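Local atomic coordinates of putative non-ribosomal peptide synthetase (Actinomadura parvosata subsp. kistnae, PDB entry 6M7L), a protein that probably serves a non-ribosomal peptide synthetase assembly line as a condensation-type domain of the CoA-acyltransferase superfamily. Residues Glu42-Arg47 against Pro242-Gly247; Thr77-Ser82 against Glu127-Ala132; Phe122-Glu127 against Val147-Ala152; Gly247-Arg252 against Leu431-Asp436. One frame throughout, in Å; residues are numbered along the deposited sequence.

Contact 1: Glu42-Arg47 against Pro242-Gly247; sequences EGLHVR and PSRRAG
Glu42 and Arg245 meet through two different chain shapes: the glutamate folds back at chi2 (-62°), while the arginine runs extended from CG to NE, and the two side chains cross obliquely. Glu42 OE2 ends 2.7 Å from Arg245 NH1 in a salt bridge. The carboxylate comes in over one face of the guanidinium, its plane turned 42° from it, so the ions do not pair side by side in one plane. Next to this pair the backbones are joined. Glu42 N donates to Ser243 O at 2.9 Å, a fairly straight bond (161°) whose donor stands above the carbonyl plane. From the next residue, Arg244 sends its side chain back toward the loop. Glu42 O lies in the plane of the Arg244 guanidinium, at its edge, 2.6 Å from NH1, in a bent and weak bond. Leu44 crosses this arginine at about a right angle; its CD1 lies over the guanidinium face and its CD2 packs 3.7 Å from Arg244 CD. Ser243 OG looks elsewhere, to Asp436, and Arg244 NH2 has a weak bond to Leu34 O. Both segments are loops running into strands, Glu42-Leu44 into 45-53 and Pro242-Arg245 into 246-253, and these strands belong to different sheets. The contact therefore ties together the two lobes of the V-shaped, chloramphenicol-acetyltransferase-like fold of condensation domains.

Contact 2: Thr77-Ser82 against Glu127-Ala132; sequences TRFPGS and EVPWRA
This is a contact of carbon against backbone, largely buried, where the end of the short strand 77-78 and the residue after it lie against the loop leading into strand 130-136. The Pro129 ring meets the segment Thr77-Ser82 through CD and CG. Its CD sits 3.1 Å from Thr77 O, and its CG reaches the edge of the Phe79 ring, 4.2 Å from CE1, with the two side chains crossing at about a right angle. Arg78, for its part, lays the aliphatic part of its chain along the main chain of Glu127: Arg78 CD is 3.3 Å from Glu127 N, and Arg78 CG is 3.3 Å from Glu127 O. A bend at chi3 (42°) then turns the guanidinium off, and its NE forms a salt bridge with Glu89 on the neighbouring strand 89-90. An alanine in place of Arg78 would probably uncover the backbone of Glu127 and leave Glu89 without its charged mate. Thr77 OG1 likewise bonds elsewhere, to Glu73 O, and Glu127 OE1 accepts from Asp123 N. Between the two segments themselves the fit rests on shape: methylene groups and a proline ring fill the interface, while the charged ends spend their bonding on residues outside it.

Contact 3: Phe122-Glu127 against Val147-Ala152; sequences FDLTGE and VAHRIA
The His149 ring carries Leu124 on one face and has Phe122 at its edge. Leu124 CD1 stands almost on the ring normal, 3.9 Å from the centroid and only 8° off, a CH-pi contact made with the leucine crossing the histidine at about a right angle. In the plane of the imidazole, Phe122 CD1 approaches CD2 to 3.8 Å; the two aromatic planes are 81° apart, in an oblique pairing. Phe122 in turn receives Val147 CG1 at its own edge, 3.9 Å from CE1. The imidazole is probably kept from turning by Ile151 N, which donates to His149 ND1 from within the ring plane, at 3.1 Å. That same bond belongs to the turn bringing Ile151 back, so that its CG2 meets Leu124 CD1 tip to tip at 3.8 Å. On the facing loop Leu124 is presented by a type I turn from Asp123 to Gly126. Asp123 OD1 accepts from both Thr125 N, closing an Asx turn, and Thr125 OG1, 2.6 Å away, and it also pairs with Arg36. His45 completes the aromatic cluster, its ring meeting both Phe122 and His149. Strand 141-149 ends here at the place of the HHxxxDG signature of condensation domains, where this chain reads His149-Arg150; the missing second histidine is consistent with a domain that has lost ordinary condensation activity.

Contact 4: Gly247-Arg252 against Leu431-Asp436; sequences GSVPLR and LVYAED
Gly247 and Val249 pair with Tyr433 and Leu431 as hydrogen-bonded partners of an antiparallel sheet, joining strand 246-253, outermost within this chain, to strand 424-434. All four residues both donate and accept. Gly247 N gives to Tyr433 O at 2.9 Å, and Tyr433 N returns to Gly247 O. Val249 N gives to Leu431 O at 3.0 Å, and Leu431 N to Val249 O. Between them Ser248 and Val432 form the non-hydrogen-bonded pair: Ser248 CA-H leans on Leu431 O, and Val432 CA-H on Gly247 O. Val432 has its backbone partner in Trp411 of the next strand, and Ser248 OG bonds to Glu403. On the other face, that of Val249, Leu431 and Tyr433, Val249 CG2 lies beside Leu431 CB at 3.7 Å. Tyr433, with chi1 at 66°, lays its ring over Gly247. An alanine in place of Tyr433 would probably open a gap above the glycine and take away a neighbour of Val249 CG1. Gly247 CA itself sits 3.9 Å from the centroid of the Tyr433 ring, displaced toward its rim.

Overall arrangement
Contacts 2 and 3 are buried, have centres about 4 Å apart, and meet through strands 130-136 and 141-149: Pro129 O probably accepts from His149 N, and Phe79 N probably bonds to Leu124 O. Both rely on carbon surfaces and rings. Contacts 1 and 4 are only partly buried and more polar. Contact 1 uses charged side chains between the two lobes; contact 4 uses regular main-chain bonds inside one sheet. They share Gly247, and Arg245 O with Glu435 N carries the strand pairing of contact 4 onward into contact 1. Contact 1 also reaches contact 3, since Val46 N bonds to Ala148 O, making it the link between the pair 2-3 and contact 4.

Contact 1: Glu42-Arg47 against Pro242-Gly247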
# COMPACT_ATOMS: atom_id res chain seq x y z
N GLU A 42 -27.37 -0.28 -15.47
CA GLU A 42 -26.62 -0.27 -14.22
C GLU A 42 -25.89 1.05 -14.06
O GLU A 42 -25.27 1.56 -15.00
CB GLU A 42 -25.63 -1.43 -14.19
CG GLU A 42 -26.28 -2.80 -14.17
CD GLU A 42 -27.14 -3.03 -12.94
OE1 GLU A 42 -26.59 -2.96 -11.82
OE2 GLU A 42 -28.35 -3.26 -13.10
N GLY A 43 -25.99 1.62 -12.86
CA GLY A 43 -25.31 2.88 -12.60
C GLY A 43 -23.81 2.75 -12.78
O GLY A 43 -23.21 1.74 -12.42
N LEU A 44 -23.21 3.78 -13.37
CA LEU A 44 -21.76 3.84 -13.52
C LEU A 44 -21.18 4.28 -12.18
O LEU A 44 -21.01 5.47 -11.91
CB LEU A 44 -21.37 4.78 -14.65
CG LEU A 44 -21.66 4.26 -16.05
CD1 LEU A 44 -21.37 5.33 -17.10
CD2 LEU A 44 -20.85 3.00 -16.32
N HIS A 45 -20.90 3.30 -11.33
CA HIS A 45 -20.46 3.54 -9.96
C HIS A 45 -19.17 2.78 -9.69
O HIS A 45 -18.88 1.75 -10.31
CB HIS A 45 -21.51 3.11 -8.94
CG HIS A 45 -22.89 3.64 -9.20
ND1 HIS A 45 -24.03 2.93 -8.90
CD2 HIS A 45 -23.30 4.81 -9.74
CE1 HIS A 45 -25.09 3.64 -9.23
NE2 HIS A 45 -24.68 4.79 -9.75
N VAL A 46 -18.40 3.29 -8.74
CA VAL A 46 -17.37 2.51 -8.07
C VAL A 46 -17.95 2.04 -6.75
O VAL A 46 -18.80 2.71 -6.15
CB VAL A 46 -16.07 3.31 -7.87
CG1 VAL A 46 -15.36 3.55 -9.20
CG2 VAL A 46 -16.36 4.63 -7.17
N ARG A 47 -17.50 0.88 -6.29
CA ARG A 47 -18.07 0.35 -5.06
C ARG A 47 -17.10 -0.63 -4.41
O ARG A 47 -16.30 -1.28 -5.09
CB ARG A 47 -19.43 -0.32 -5.30
CG ARG A 47 -19.38 -1.65 -6.03
CD ARG A 47 -19.13 -1.44 -7.54
NE ARG A 47 -17.94 -2.17 -7.97
CZ ARG A 47 -17.96 -3.41 -8.44
NH1 ARG A 47 -16.83 -4.01 -8.78
NH2 ARG A 47 -19.12 -4.06 -8.56
N PRO A 242 -28.84 0.28 -22.75
CA PRO A 242 -27.86 -0.69 -22.28
C PRO A 242 -28.15 -1.12 -20.85
O PRO A 242 -28.80 -0.42 -20.07
CB PRO A 242 -26.55 0.08 -22.36
CG PRO A 242 -26.97 1.48 -22.04
CD PRO A 242 -28.32 1.66 -22.70
N SER A 243 -27.65 -2.30 -20.51
CA SER A 243 -27.59 -2.71 -19.11
C SER A 243 -26.25 -2.41 -18.48
O SER A 243 -26.17 -2.25 -17.26
CB SER A 243 -27.90 -4.21 -18.98
OG SER A 243 -26.85 -4.99 -19.52
N ARG A 244 -25.20 -2.31 -19.30
CA ARG A 244 -23.82 -2.10 -18.85
C ARG A 244 -23.35 -3.22 -17.92
O ARG A 244 -22.41 -3.02 -17.15
CB ARG A 244 -23.65 -0.74 -18.16
CG ARG A 244 -24.24 0.43 -18.93
CD ARG A 244 -23.55 1.72 -18.54
NE ARG A 244 -24.27 2.90 -19.01
CZ ARG A 244 -25.04 3.66 -18.24
NH1 ARG A 244 -25.20 3.35 -16.95
NH2 ARG A 244 -25.66 4.72 -18.74
N ARG A 245 -23.98 -4.39 -17.98
CA ARG A 245 -23.56 -5.52 -17.17
C ARG A 245 -22.32 -6.16 -17.79
O ARG A 245 -22.26 -6.39 -19.00
CB ARG A 245 -24.69 -6.54 -17.06
CG ARG A 245 -25.85 -6.03 -16.24
CD ARG A 245 -27.04 -6.96 -16.27
NE ARG A 245 -28.22 -6.27 -15.76
CZ ARG A 245 -28.49 -6.10 -14.47
NH1 ARG A 245 -29.58 -5.46 -14.09
NH2 ARG A 245 -27.66 -6.58 -13.55
N ALA A 246 -21.33 -6.44 -16.95
CA ALA A 246 -20.06 -6.98 -17.39
C ALA A 246 -19.81 -8.31 -16.71
O ALA A 246 -19.94 -8.43 -15.49
CB ALA A 246 -18.91 -6.01 -17.09
N GLY A 247 -19.46 -9.32 -17.51
CA GLY A 247 -18.84 -10.52 -17.01
C GLY A 247 -17.35 -10.51 -17.31
O GLY A 247 -16.80 -9.54 -17.84

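Contact 2: Thr77-Ser82 against Glu127-Ala132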
# COMPACT_ATOMS: atom_id res chain seq x y z
N THR A 77 -20.80 17.10 -2.67
CA THR A 77 -21.13 17.98 -3.78
C THR A 77 -22.37 17.46 -4.50
O THR A 77 -22.52 16.25 -4.71
CB THR A 77 -19.96 18.07 -4.76
OG1 THR A 77 -18.84 18.69 -4.11
CG2 THR A 77 -20.33 18.88 -5.99
N ARG A 78 -23.25 18.38 -4.89
CA ARG A 78 -24.45 18.05 -5.64
C ARG A 78 -24.37 18.69 -7.02
O ARG A 78 -23.66 19.67 -7.24
CB ARG A 78 -25.71 18.52 -4.91
CG ARG A 78 -26.79 17.47 -4.83
CD ARG A 78 -27.59 17.63 -3.56
NE ARG A 78 -27.88 19.03 -3.28
CZ ARG A 78 -28.85 19.44 -2.47
NH1 ARG A 78 -29.63 18.56 -1.86
NH2 ARG A 78 -29.04 20.74 -2.27
N PHE A 79 -25.12 18.11 -7.97
CA PHE A 79 -25.01 18.47 -9.39
C PHE A 79 -26.38 18.84 -9.95
O PHE A 79 -26.98 18.07 -10.71
CB PHE A 79 -24.38 17.34 -10.19
CG PHE A 79 -23.06 16.89 -9.66
CD1 PHE A 79 -22.99 15.85 -8.75
CD2 PHE A 79 -21.89 17.51 -10.07
CE1 PHE A 79 -21.77 15.43 -8.25
CE2 PHE A 79 -20.67 17.09 -9.58
CZ PHE A 79 -20.61 16.05 -8.67
N PRO A 80 -26.88 20.03 -9.62
CA PRO A 80 -28.12 20.50 -10.25
C PRO A 80 -27.84 21.17 -11.59
O PRO A 80 -26.73 21.64 -11.86
CB PRO A 80 -28.66 21.50 -9.23
CG PRO A 80 -27.43 22.07 -8.61
CD PRO A 80 -26.38 20.98 -8.62
N GLY A 81 -28.86 21.20 -12.42
CA GLY A 81 -28.75 21.80 -13.73
C GLY A 81 -29.66 21.10 -14.72
O GLY A 81 -30.64 20.47 -14.33
N SER A 82 -29.31 21.21 -16.00
CA SER A 82 -30.12 20.66 -17.07
C SER A 82 -29.22 20.21 -18.20
O SER A 82 -27.99 20.13 -18.06
CB SER A 82 -31.16 21.69 -17.54
OG SER A 82 -31.84 21.23 -18.69
N GLU A 127 -28.83 14.73 -4.51
CA GLU A 127 -28.21 13.74 -3.66
C GLU A 127 -26.70 13.87 -3.73
O GLU A 127 -26.14 14.20 -4.79
CB GLU A 127 -28.60 12.31 -4.06
CG GLU A 127 -29.91 11.82 -3.50
CD GLU A 127 -30.27 10.44 -4.03
OE1 GLU A 127 -29.48 9.90 -4.83
OE2 GLU A 127 -31.33 9.91 -3.64
N VAL A 128 -26.03 13.61 -2.61
CA VAL A 128 -24.57 13.52 -2.60
C VAL A 128 -24.19 12.27 -3.39
O VAL A 128 -24.97 11.30 -3.42
CB VAL A 128 -24.01 13.50 -1.17
CG1 VAL A 128 -24.41 14.77 -0.44
CG2 VAL A 128 -24.48 12.27 -0.42
N PRO A 129 -23.04 12.25 -4.04
CA PRO A 129 -22.75 11.18 -5.00
C PRO A 129 -22.18 9.92 -4.38
O PRO A 129 -21.41 9.20 -5.03
CB PRO A 129 -21.75 11.83 -5.95
CG PRO A 129 -21.02 12.80 -5.08
CD PRO A 129 -21.98 13.28 -4.03
N TRP A 130 -22.53 9.62 -3.13
CA TRP A 130 -22.13 8.35 -2.54
C TRP A 130 -23.08 8.00 -1.40
O TRP A 130 -23.80 8.85 -0.89
CB TRP A 130 -20.67 8.37 -2.07
CG TRP A 130 -20.40 9.21 -0.86
CD1 TRP A 130 -20.82 10.49 -0.63
CD2 TRP A 130 -19.61 8.84 0.28
NE1 TRP A 130 -20.35 10.93 0.58
CE2 TRP A 130 -19.61 9.94 1.16
CE3 TRP A 130 -18.91 7.69 0.64
CZ2 TRP A 130 -18.93 9.92 2.38
CZ3 TRP A 130 -18.24 7.66 1.85
CH2 TRP A 130 -18.26 8.77 2.70
N ARG A 131 -23.06 6.72 -1.03
CA ARG A 131 -23.93 6.21 0.02
C ARG A 131 -23.33 4.91 0.55
O ARG A 131 -22.44 4.31 -0.07
CB ARG A 131 -25.35 5.98 -0.50
CG ARG A 131 -25.39 5.22 -1.81
CD ARG A 131 -26.80 4.76 -2.16
NE ARG A 131 -26.74 3.61 -3.05
CZ ARG A 131 -26.91 3.66 -4.36
NH1 ARG A 131 -27.17 4.81 -4.96
NH2 ARG A 131 -26.82 2.55 -5.08
N ALA A 132 -23.82 4.49 1.71
CA ALA A 132 -23.30 3.31 2.39
C ALA A 132 -24.46 2.41 2.82
O ALA A 132 -25.50 2.89 3.26
CB ALA A 132 -22.47 3.70 3.62

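Contact 3: Phe122-Glu127 against Val147-Ala152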
# COMPACT_ATOMS: atom_id res chain seq x y z
N PHE A 122 -28.29 7.06 -8.82
CA PHE A 122 -28.20 8.30 -8.07
C PHE A 122 -28.99 9.40 -8.78
O PHE A 122 -28.96 9.50 -10.01
CB PHE A 122 -26.75 8.76 -7.91
CG PHE A 122 -25.94 7.93 -6.95
CD1 PHE A 122 -25.18 6.86 -7.40
CD2 PHE A 122 -25.92 8.24 -5.60
CE1 PHE A 122 -24.43 6.10 -6.52
CE2 PHE A 122 -25.16 7.48 -4.71
CZ PHE A 122 -24.42 6.42 -5.18
N ASP A 123 -29.69 10.22 -8.00
CA ASP A 123 -30.27 11.47 -8.49
C ASP A 123 -29.27 12.56 -8.14
O ASP A 123 -29.38 13.22 -7.10
CB ASP A 123 -31.64 11.72 -7.89
CG ASP A 123 -32.24 13.04 -8.33
OD1 ASP A 123 -31.60 13.74 -9.15
OD2 ASP A 123 -33.34 13.39 -7.85
N LEU A 124 -28.28 12.76 -9.01
CA LEU A 124 -27.17 13.67 -8.73
C LEU A 124 -27.61 15.12 -8.56
O LEU A 124 -26.81 15.93 -8.08
CB LEU A 124 -26.13 13.57 -9.84
CG LEU A 124 -25.47 12.19 -9.98
CD1 LEU A 124 -24.47 12.19 -11.13
CD2 LEU A 124 -24.79 11.79 -8.68
N THR A 125 -28.84 15.47 -8.94
CA THR A 125 -29.30 16.84 -8.73
C THR A 125 -29.65 17.10 -7.27
O THR A 125 -29.44 18.22 -6.78
CB THR A 125 -30.51 17.14 -9.63
OG1 THR A 125 -31.61 16.30 -9.25
CG2 THR A 125 -30.16 16.89 -11.09
N GLY A 126 -30.18 16.10 -6.57
CA GLY A 126 -30.57 16.29 -5.19
C GLY A 126 -30.02 15.26 -4.22
O GLY A 126 -30.66 14.95 -3.21
N GLU A 127 -28.83 14.73 -4.51
CA GLU A 127 -28.21 13.74 -3.66
C GLU A 127 -26.70 13.87 -3.73
O GLU A 127 -26.14 14.20 -4.79
CB GLU A 127 -28.60 12.31 -4.06
CG GLU A 127 -29.91 11.82 -3.50
CD GLU A 127 -30.27 10.44 -4.03
OE1 GLU A 127 -29.48 9.90 -4.83
OE2 GLU A 127 -31.33 9.91 -3.64
N VAL A 147 -20.88 2.77 -2.07
CA VAL A 147 -21.08 3.05 -3.48
C VAL A 147 -20.83 4.53 -3.70
O VAL A 147 -21.28 5.37 -2.91
CB VAL A 147 -22.49 2.65 -3.96
CG1 VAL A 147 -22.60 2.78 -5.47
CG2 VAL A 147 -22.81 1.23 -3.51
N ALA A 148 -20.10 4.85 -4.77
CA ALA A 148 -19.83 6.24 -5.13
C ALA A 148 -19.98 6.39 -6.63
O ALA A 148 -19.43 5.59 -7.39
CB ALA A 148 -18.43 6.67 -4.68
N HIS A 149 -20.72 7.40 -7.06
CA HIS A 149 -20.91 7.63 -8.48
C HIS A 149 -19.59 8.07 -9.11
O HIS A 149 -18.80 8.79 -8.50
CB HIS A 149 -21.99 8.68 -8.73
CG HIS A 149 -22.54 8.65 -10.12
ND1 HIS A 149 -21.87 9.18 -11.20
CD2 HIS A 149 -23.70 8.14 -10.61
CE1 HIS A 149 -22.58 9.00 -12.29
NE2 HIS A 149 -23.70 8.37 -11.97
N ARG A 150 -19.35 7.63 -10.35
CA ARG A 150 -18.09 7.94 -11.01
C ARG A 150 -17.95 9.41 -11.37
O ARG A 150 -16.89 9.82 -11.87
CB ARG A 150 -17.90 7.07 -12.25
CG ARG A 150 -17.90 5.57 -11.96
CD ARG A 150 -17.58 4.76 -13.20
NE ARG A 150 -16.36 3.97 -13.02
CZ ARG A 150 -16.34 2.72 -12.58
NH1 ARG A 150 -15.18 2.09 -12.44
NH2 ARG A 150 -17.47 2.11 -12.27
N ILE A 151 -19.00 10.22 -11.16
CA ILE A 151 -18.87 11.66 -11.28
C ILE A 151 -18.04 12.23 -10.14
O ILE A 151 -17.55 13.36 -10.23
CB ILE A 151 -20.26 12.32 -11.33
CG1 ILE A 151 -20.18 13.74 -11.88
CG2 ILE A 151 -20.90 12.32 -9.95
CD1 ILE A 151 -21.53 14.43 -11.99
N ALA A 152 -17.87 11.47 -9.06
CA ALA A 152 -17.14 11.92 -7.89
C ALA A 152 -15.94 11.07 -7.52
O ALA A 152 -15.08 11.54 -6.78
CB ALA A 152 -18.07 11.98 -6.67

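Contact 4: Gly247-Arg252 against Leu431-Asp436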
# COMPACT_ATOMS: atom_id res chain seq x y z
N GLY A 247 -19.46 -9.32 -17.51
CA GLY A 247 -18.84 -10.52 -17.01
C GLY A 247 -17.35 -10.51 -17.31
O GLY A 247 -16.80 -9.54 -17.84
N SER A 248 -16.69 -11.61 -16.97
CA SER A 248 -15.28 -11.74 -17.29
C SER A 248 -14.93 -13.21 -17.45
O SER A 248 -15.49 -14.08 -16.77
CB SER A 248 -14.38 -11.10 -16.23
OG SER A 248 -14.29 -11.91 -15.07
N VAL A 249 -14.01 -13.49 -18.36
CA VAL A 249 -13.44 -14.82 -18.53
C VAL A 249 -11.93 -14.71 -18.33
O VAL A 249 -11.34 -13.66 -18.64
CB VAL A 249 -13.79 -15.41 -19.91
CG1 VAL A 249 -15.29 -15.56 -20.05
CG2 VAL A 249 -13.22 -14.54 -21.02
N PRO A 250 -11.28 -15.73 -17.80
CA PRO A 250 -9.83 -15.65 -17.60
C PRO A 250 -9.08 -15.74 -18.92
O PRO A 250 -9.56 -16.28 -19.91
CB PRO A 250 -9.53 -16.86 -16.70
CG PRO A 250 -10.61 -17.83 -17.02
CD PRO A 250 -11.84 -17.00 -17.30
N LEU A 251 -7.87 -15.18 -18.91
CA LEU A 251 -6.98 -15.23 -20.07
C LEU A 251 -5.56 -15.41 -19.56
O LEU A 251 -5.01 -14.51 -18.91
CB LEU A 251 -7.10 -13.97 -20.93
CG LEU A 251 -6.38 -14.02 -22.29
CD1 LEU A 251 -7.23 -13.38 -23.37
CD2 LEU A 251 -5.02 -13.33 -22.21
N ARG A 252 -4.96 -16.56 -19.85
CA ARG A 252 -3.61 -16.88 -19.42
C ARG A 252 -2.73 -17.17 -20.64
O ARG A 252 -3.15 -17.87 -21.57
CB ARG A 252 -3.59 -18.08 -18.47
CG ARG A 252 -3.78 -17.72 -17.01
CD ARG A 252 -3.44 -18.89 -16.10
NE ARG A 252 -2.88 -18.45 -14.82
CZ ARG A 252 -3.57 -18.35 -13.69
NH1 ARG A 252 -4.86 -18.67 -13.67
NH2 ARG A 252 -2.98 -17.93 -12.58
N LEU A 431 -10.55 -11.21 -19.47
CA LEU A 431 -11.25 -10.53 -20.55
C LEU A 431 -12.63 -10.15 -20.03
O LEU A 431 -13.53 -10.99 -19.95
CB LEU A 431 -11.34 -11.41 -21.79
CG LEU A 431 -12.19 -10.81 -22.93
CD1 LEU A 431 -11.60 -9.49 -23.39
CD2 LEU A 431 -12.31 -11.79 -24.09
N VAL A 432 -12.79 -8.88 -19.66
CA VAL A 432 -14.07 -8.39 -19.17
C VAL A 432 -14.94 -8.03 -20.38
O VAL A 432 -14.55 -7.20 -21.21
CB VAL A 432 -13.89 -7.18 -18.24
CG1 VAL A 432 -15.23 -6.73 -17.69
CG2 VAL A 432 -12.92 -7.53 -17.12
N TYR A 433 -16.11 -8.65 -20.47
CA TYR A 433 -16.97 -8.52 -21.64
C TYR A 433 -18.32 -7.92 -21.23
O TYR A 433 -18.78 -8.10 -20.10
CB TYR A 433 -17.19 -9.87 -22.33
CG TYR A 433 -17.98 -10.85 -21.49
CD1 TYR A 433 -17.34 -11.66 -20.56
CD2 TYR A 433 -19.35 -10.96 -21.61
CE1 TYR A 433 -18.05 -12.56 -19.78
CE2 TYR A 433 -20.07 -11.86 -20.84
CZ TYR A 433 -19.42 -12.65 -19.93
OH TYR A 433 -20.13 -13.54 -19.16
N ALA A 434 -18.94 -7.23 -22.18
CA ALA A 434 -20.26 -6.66 -21.97
C ALA A 434 -21.33 -7.72 -22.21
O ALA A 434 -21.32 -8.39 -23.25
CB ALA A 434 -20.49 -5.47 -22.89
N GLU A 435 -22.25 -7.88 -21.25
CA GLU A 435 -23.26 -8.92 -21.36
C GLU A 435 -24.27 -8.63 -22.47
O GLU A 435 -24.80 -9.56 -23.07
CB GLU A 435 -23.96 -9.12 -20.02
CG GLU A 435 -23.07 -9.75 -18.96
CD GLU A 435 -23.83 -10.20 -17.73
OE1 GLU A 435 -25.05 -9.92 -17.65
OE2 GLU A 435 -23.22 -10.85 -16.85
N ASP A 436 -24.53 -7.34 -22.76
CA ASP A 436 -25.43 -6.98 -23.87
C ASP A 436 -24.82 -7.26 -25.22
O ASP A 436 -25.42 -6.92 -26.25
CB ASP A 436 -25.81 -5.51 -23.81
CG ASP A 436 -26.53 -5.14 -22.53
OD1 ASP A 436 -27.06 -6.05 -21.86
OD2 ASP A 436 -26.56 -3.93 -22.20